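Local coordinates for protein VIN1 (Oscarella pearsei, PDB 6BFI) that binds actin filaments and, as a sponge member of the vinculin/alpha-catenin family, may play a role in adhesion between cells, at residues K4-T9 / Q250-F255; E68-E73 / L123-R128. One frame throughout, in Å; residues are numbered along the deposited sequence.

Interaction 1 joins the N-terminal residues 4-9, which run into helix 8-32, to the loop 250-255 that follows helix 224-249. Interaction 2 pairs the start of helix 68-97 with the middle of helix 102-145, and along the chain it is nested inside the long span that interaction 1 closes, a span that is mostly helix. The two centres lie about 16 Å apart, and helix 102-145 bridges them: on segment 123-128 of interaction 2, Met124 packs against both Lys4 and His6 of interaction 1, and Asp127 against His6. One helix thus carries the helix-helix packing of interaction 2 and also backs the junction where the chain's first residues meet a much later loop.

Interaction 1. Residues K4-T9 / Q250-F255; sequences KFHTKT and QLTTTF
Thr252 sits against one face of the His6 ring and beside the end of Lys4, so this one residue receives most of what segment 4-9 brings to the contact. Its CB lies over that face of the imidazole, 3.9 Å from the ring centroid and 17° off the ring normal, in a CH-pi contact. On that same face the methyl CG2 lies over the outer end of the ring, 3.7 Å from His6 NE2. The two side chains run side by side and point the same way. His6 CG stands between its own backbone N and carbonyl carbon (chi1 56°), which sets the base of the ring next to Thr252, 3.8 Å from its CA. The backbones come close here, with the CA atoms of His6 and Thr252 5.6 Å apart.

Lys4 arrives differently, crossing Thr252 obliquely. Its chain bends at chi2 (-65°), then runs out straight until NZ lies 3.1 Å from Thr252 OG1 in a hydrogen bond. A weak second bond joins Lys4 NZ to Thr252 O at 3.5 Å; the hydroxyl is the main partner of the ammonium and the carbonyl a weaker one. Closer to the backbone, Lys4 CB lies in the plane of the imidazole at its edge.

Met124 and Asp127 of helix 102-145 pack on His6, while the Thr253 carbonyl is hydrogen-bonded to His187. Neither segment pairs as a strand with the other. This is an irregular, side-chain-mediated junction between the N-terminal lead-in to helix 8-32 and an interhelical loop, on the surface of the all-helical vinculin-family fold.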
loop_
_atom_site.group_PDB
_atom_site.type_symbol
_atom_site.label_atom_id
_atom_site.label_comp_id
_atom_site.label_asym_id
_atom_site.label_seq_id
_atom_site.Cartn_x
_atom_site.Cartn_y
_atom_site.Cartn_z
ATOM N N LYS A 4 -12.770 10.164 20.691
ATOM C CA LYS A 4 -12.462 10.250 19.272
ATOM C C LYS A 4 -11.253 11.147 19.043
ATOM O O LYS A 4 -11.027 12.117 19.773
ATOM C CB LYS A 4 -13.661 10.788 18.478
ATOM C CG LYS A 4 -14.910 9.923 18.557
ATOM C CD LYS A 4 -14.686 8.571 17.907
ATOM C CE LYS A 4 -15.950 7.728 17.941
ATOM N NZ LYS A 4 -15.770 6.437 17.215
ATOM N N PHE A 5 -10.469 10.805 18.011
ATOM C CA PHE A 5 -9.347 11.639 17.593
ATOM C C PHE A 5 -9.126 11.561 16.087
ATOM O O PHE A 5 -7.983 11.650 15.624
ATOM C CB PHE A 5 -8.052 11.259 18.327
ATOM C CG PHE A 5 -8.122 9.943 19.046
ATOM C CD1 PHE A 5 -8.110 8.748 18.341
ATOM C CD2 PHE A 5 -8.186 9.900 20.428
ATOM C CE1 PHE A 5 -8.169 7.533 19.005
ATOM C CE2 PHE A 5 -8.245 8.692 21.099
ATOM C CZ PHE A 5 -8.237 7.507 20.387
ATOM N N HIS A 6 -10.201 11.400 15.314
ATOM C CA HIS A 6 -10.127 11.349 13.858
ATOM C C HIS A 6 -9.984 12.727 13.228
ATOM O O HIS A 6 -9.934 12.826 11.997
ATOM C CB HIS A 6 -11.370 10.653 13.294
ATOM C CG HIS A 6 -12.660 11.287 13.717
ATOM N ND1 HIS A 6 -13.407 12.087 12.878
ATOM C CD2 HIS A 6 -13.333 11.242 14.891
ATOM C CE1 HIS A 6 -14.486 12.504 13.516
ATOM N NE2 HIS A 6 -14.464 12.006 14.739
ATOM N N THR A 7 -9.898 13.780 14.038
ATOM C CA THR A 7 -9.883 15.156 13.571
ATOM C C THR A 7 -8.763 15.910 14.275
ATOM O O THR A 7 -8.531 15.711 15.472
ATOM C CB THR A 7 -11.252 15.816 13.828
ATOM O OG1 THR A 7 -12.130 15.551 12.724
ATOM C CG2 THR A 7 -11.128 17.310 14.025
ATOM N N LYS A 8 -8.057 16.761 13.520
ATOM C CA LYS A 8 -6.953 17.529 14.090
ATOM C C LYS A 8 -7.411 18.421 15.238
ATOM O O LYS A 8 -6.639 18.672 16.170
ATOM C CB LYS A 8 -6.279 18.369 13.005
ATOM C CG LYS A 8 -5.545 17.551 11.959
ATOM C CD LYS A 8 -5.013 18.434 10.839
ATOM C CE LYS A 8 -4.227 17.622 9.825
ATOM N NZ LYS A 8 -3.685 18.484 8.738
ATOM N N THR A 9 -8.649 18.916 15.186
ATOM C CA THR A 9 -9.187 19.672 16.312
ATOM C C THR A 9 -9.404 18.774 17.523
ATOM O O THR A 9 -9.089 19.161 18.657
ATOM C CB THR A 9 -10.496 20.353 15.909
ATOM O OG1 THR A 9 -10.247 21.272 14.839
ATOM C CG2 THR A 9 -11.100 21.100 17.088
ATOM N N GLN A 250 -17.890 9.447 6.832
ATOM C CA GLN A 250 -18.547 9.049 8.068
ATOM C C GLN A 250 -17.687 8.148 8.946
ATOM O O GLN A 250 -18.148 7.726 10.012
ATOM C CB GLN A 250 -19.873 8.351 7.750
ATOM C CG GLN A 250 -20.896 9.257 7.076
ATOM C CD GLN A 250 -22.159 8.521 6.675
ATOM O OE1 GLN A 250 -22.118 7.339 6.331
ATOM N NE2 GLN A 250 -23.292 9.217 6.719
ATOM N N LEU A 251 -16.460 7.841 8.533
ATOM C CA LEU A 251 -15.568 7.044 9.363
ATOM C C LEU A 251 -14.996 7.902 10.482
ATOM O O LEU A 251 -14.457 8.985 10.234
ATOM C CB LEU A 251 -14.441 6.444 8.525
ATOM C CG LEU A 251 -14.828 5.256 7.643
ATOM C CD1 LEU A 251 -13.596 4.670 6.967
ATOM C CD2 LEU A 251 -15.549 4.197 8.462
ATOM N N THR A 252 -15.123 7.418 11.716
ATOM C CA THR A 252 -14.567 8.083 12.890
ATOM C C THR A 252 -13.585 7.173 13.621
ATOM O O THR A 252 -13.417 7.278 14.836
ATOM C CB THR A 252 -15.677 8.539 13.836
ATOM O OG1 THR A 252 -16.410 7.400 14.307
ATOM C CG2 THR A 252 -16.629 9.490 13.126
ATOM N N THR A 253 -12.931 6.276 12.887
ATOM C CA THR A 253 -12.074 5.258 13.476
ATOM C C THR A 253 -10.718 5.239 12.786
ATOM O O THR A 253 -10.591 5.600 11.612
ATOM C CB THR A 253 -12.710 3.863 13.376
ATOM O OG1 THR A 253 -13.052 3.591 12.010
ATOM C CG2 THR A 253 -13.960 3.779 14.240
ATOM N N THR A 254 -9.703 4.809 13.533
ATOM C CA THR A 254 -8.387 4.577 12.955
ATOM C C THR A 254 -8.454 3.386 12.006
ATOM O O THR A 254 -8.931 2.310 12.377
ATOM C CB THR A 254 -7.354 4.328 14.056
ATOM O OG1 THR A 254 -7.304 5.459 14.937
ATOM C CG2 THR A 254 -5.975 4.100 13.454
ATOM N N PHE A 255 -7.976 3.586 10.775
ATOM C CA PHE A 255 -8.115 2.563 9.742
ATOM C C PHE A 255 -7.316 1.311 10.080
ATOM O O PHE A 255 -7.796 0.189 9.881
ATOM C CB PHE A 255 -7.673 3.129 8.391
ATOM C CG PHE A 255 -7.967 2.228 7.225
ATOM C CD1 PHE A 255 -9.033 1.342 7.262
ATOM C CD2 PHE A 255 -7.172 2.265 6.091
ATOM C CE1 PHE A 255 -9.301 0.514 6.188
ATOM C CE2 PHE A 255 -7.435 1.439 5.014
ATOM C CZ PHE A 255 -8.501 0.563 5.063
#

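Interaction 2. Residues E68-E73 / L123-R128; sequences EDFKAE and LMCADR
Phe70 reaches from helix 68-97 onto the backbone of helix 102-145 at Cys125 and Ala126, and this buried meeting is the tight part of the contact. CG stands anti to the backbone N, and the end of the ring comes up against the neighbouring helix, touching it through CD1 and CE1. CD1 of Phe70 lies 3.7 Å from Cys125 O, and CE1 comes to 3.6 Å from Ala126 CA. The same CE1 also meets the Ala126 methyl, 3.9 Å from its CB, and the thiol, 4.0 Å from Cys125 SG. That sulfur sits obliquely to the ring, 66° off its normal, in a Cys sulfur-aromatic contact. Met61 and Ser65 of the preceding loop also touch the Phe70 ring.

The other part of the contact is looser and more open to solvent, and it rests on charge. Glu73 extends beyond CG toward exposed Arg128, and OE1 lies over one face of the guanidinium, toward its rim, 3.1 Å from Arg128 NH2. No N-H points at the oxygen, so this salt bridge works through charge alone; the carboxylate and guanidinium planes are 23° apart. Glu73 OE1 also lies 3.9 Å from Cys125 CB. The Arg128 chain turns at chi3, and its NE makes a weak 3.4 Å hydrogen bond to Met124 O, at the edge of the guanidinium and in its plane. An alanine in place of Glu73, lacking the carboxylate, would probably leave the Arg128 charge without this mate and open a gap beside Cys125 CB.

The segment axes approach to 9.6 Å and run at 173°: antiparallel packing of neighbouring helices, as in the helical bundles of which vinculin-family proteins are built.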
loop_
_atom_site.group_PDB
_atom_site.type_symbol
_atom_site.label_atom_id
_atom_site.label_comp_id
_atom_site.label_asym_id
_atom_site.label_seq_id
_atom_site.Cartn_x
_atom_site.Cartn_y
_atom_site.Cartn_z
ATOM N N GLU A 68 -31.756 20.970 14.079
ATOM C CA GLU A 68 -32.227 20.764 15.444
ATOM C C GLU A 68 -31.557 19.579 16.126
ATOM O O GLU A 68 -31.617 19.476 17.355
ATOM C CB GLU A 68 -33.745 20.578 15.453
ATOM C CG GLU A 68 -34.519 21.801 14.991
ATOM C CD GLU A 68 -34.477 22.937 15.994
ATOM O OE1 GLU A 68 -34.191 22.676 17.181
ATOM O OE2 GLU A 68 -34.730 24.094 15.595
ATOM N N ASP A 69 -30.929 18.681 15.363
ATOM C CA ASP A 69 -30.230 17.557 15.976
ATOM C C ASP A 69 -29.038 18.034 16.797
ATOM O O ASP A 69 -28.819 17.563 17.920
ATOM C CB ASP A 69 -29.784 16.573 14.896
ATOM C CG ASP A 69 -30.913 16.183 13.963
ATOM O OD1 ASP A 69 -32.036 15.939 14.457
ATOM O OD2 ASP A 69 -30.684 16.131 12.736
ATOM N N PHE A 70 -28.264 18.972 16.252
ATOM C CA PHE A 70 -27.141 19.548 16.985
ATOM C C PHE A 70 -27.622 20.279 18.235
ATOM O O PHE A 70 -27.115 20.051 19.342
ATOM C CB PHE A 70 -26.369 20.484 16.051
ATOM C CG PHE A 70 -25.216 21.190 16.698
ATOM C CD1 PHE A 70 -24.124 20.483 17.165
ATOM C CD2 PHE A 70 -25.212 22.571 16.804
ATOM C CE1 PHE A 70 -23.057 21.138 17.749
ATOM C CE2 PHE A 70 -24.148 23.231 17.387
ATOM C CZ PHE A 70 -23.069 22.512 17.859
ATOM N N LYS A 71 -28.625 21.150 18.074
ATOM C CA LYS A 71 -29.156 21.903 19.205
ATOM C C LYS A 71 -29.756 20.990 20.266
ATOM O O LYS A 71 -29.807 21.361 21.444
ATOM C CB LYS A 71 -30.205 22.903 18.720
ATOM C CG LYS A 71 -29.697 23.883 17.681
ATOM C CD LYS A 71 -30.843 24.656 17.057
ATOM C CE LYS A 71 -30.340 25.630 16.009
ATOM N NZ LYS A 71 -31.461 26.299 15.292
ATOM N N ALA A 72 -30.214 19.800 19.873
ATOM C CA ALA A 72 -30.769 18.860 20.839
ATOM C C ALA A 72 -29.689 18.036 21.530
ATOM O O ALA A 72 -29.833 17.707 22.713
ATOM C CB ALA A 72 -31.771 17.931 20.152
ATOM N N GLU A 73 -28.608 17.704 20.822
ATOM C CA GLU A 73 -27.548 16.878 21.386
ATOM C C GLU A 73 -26.518 17.674 22.176
ATOM O O GLU A 73 -25.729 17.071 22.911
ATOM C CB GLU A 73 -26.838 16.101 20.271
ATOM C CG GLU A 73 -27.716 15.087 19.555
ATOM C CD GLU A 73 -27.067 14.544 18.297
ATOM O OE1 GLU A 73 -25.910 14.924 18.015
ATOM O OE2 GLU A 73 -27.713 13.742 17.590
ATOM N N LEU A 123 -17.098 17.962 21.168
ATOM C CA LEU A 123 -16.651 18.218 19.803
ATOM C C LEU A 123 -17.315 17.282 18.797
ATOM O O LEU A 123 -17.433 17.637 17.616
ATOM C CB LEU A 123 -15.129 18.098 19.724
ATOM C CG LEU A 123 -14.349 19.105 20.576
ATOM C CD1 LEU A 123 -12.890 18.697 20.718
ATOM C CD2 LEU A 123 -14.458 20.502 19.981
ATOM N N MET A 124 -17.785 16.116 19.248
ATOM C CA MET A 124 -18.291 15.100 18.333
ATOM C C MET A 124 -19.707 15.385 17.850
ATOM O O MET A 124 -20.065 14.962 16.747
ATOM C CB MET A 124 -18.242 13.719 18.989
ATOM C CG MET A 124 -17.026 12.905 18.598
ATOM S SD MET A 124 -16.785 12.837 16.812
ATOM C CE MET A 124 -18.292 12.027 16.283
ATOM N N CYS A 125 -20.539 16.068 18.641
ATOM C CA CYS A 125 -21.848 16.437 18.104
ATOM C C CYS A 125 -21.705 17.480 16.998
ATOM O O CYS A 125 -22.425 17.432 15.990
ATOM C CB CYS A 125 -22.776 16.926 19.219
ATOM S SG CYS A 125 -22.135 18.229 20.288
ATOM N N ALA A 126 -20.757 18.407 17.153
ATOM C CA ALA A 126 -20.452 19.348 16.079
ATOM C C ALA A 126 -19.904 18.624 14.854
ATOM O O ALA A 126 -20.339 18.876 13.722
ATOM C CB ALA A 126 -19.459 20.401 16.576
ATOM N N ASP A 127 -18.942 17.716 15.063
ATOM C CA ASP A 127 -18.387 16.964 13.939
ATOM C C ASP A 127 -19.470 16.169 13.215
ATOM O O ASP A 127 -19.471 16.084 11.981
ATOM C CB ASP A 127 -17.274 16.034 14.426
ATOM C CG ASP A 127 -16.554 15.337 13.283
ATOM O OD1 ASP A 127 -15.563 15.903 12.776
ATOM O OD2 ASP A 127 -16.977 14.227 12.891
ATOM N N ARG A 128 -20.406 15.586 13.969
ATOM C CA ARG A 128 -21.512 14.862 13.354
ATOM C C ARG A 128 -22.415 15.802 12.568
ATOM O O ARG A 128 -22.937 15.426 11.513
ATOM C CB ARG A 128 -22.316 14.118 14.420
ATOM C CG ARG A 128 -21.702 12.804 14.865
ATOM C CD ARG A 128 -22.585 12.115 15.888
ATOM N NE ARG A 128 -22.687 12.887 17.122
ATOM C CZ ARG A 128 -23.507 12.590 18.123
ATOM N NH1 ARG A 128 -24.307 11.535 18.035
ATOM N NH2 ARG A 128 -23.532 13.349 19.210
#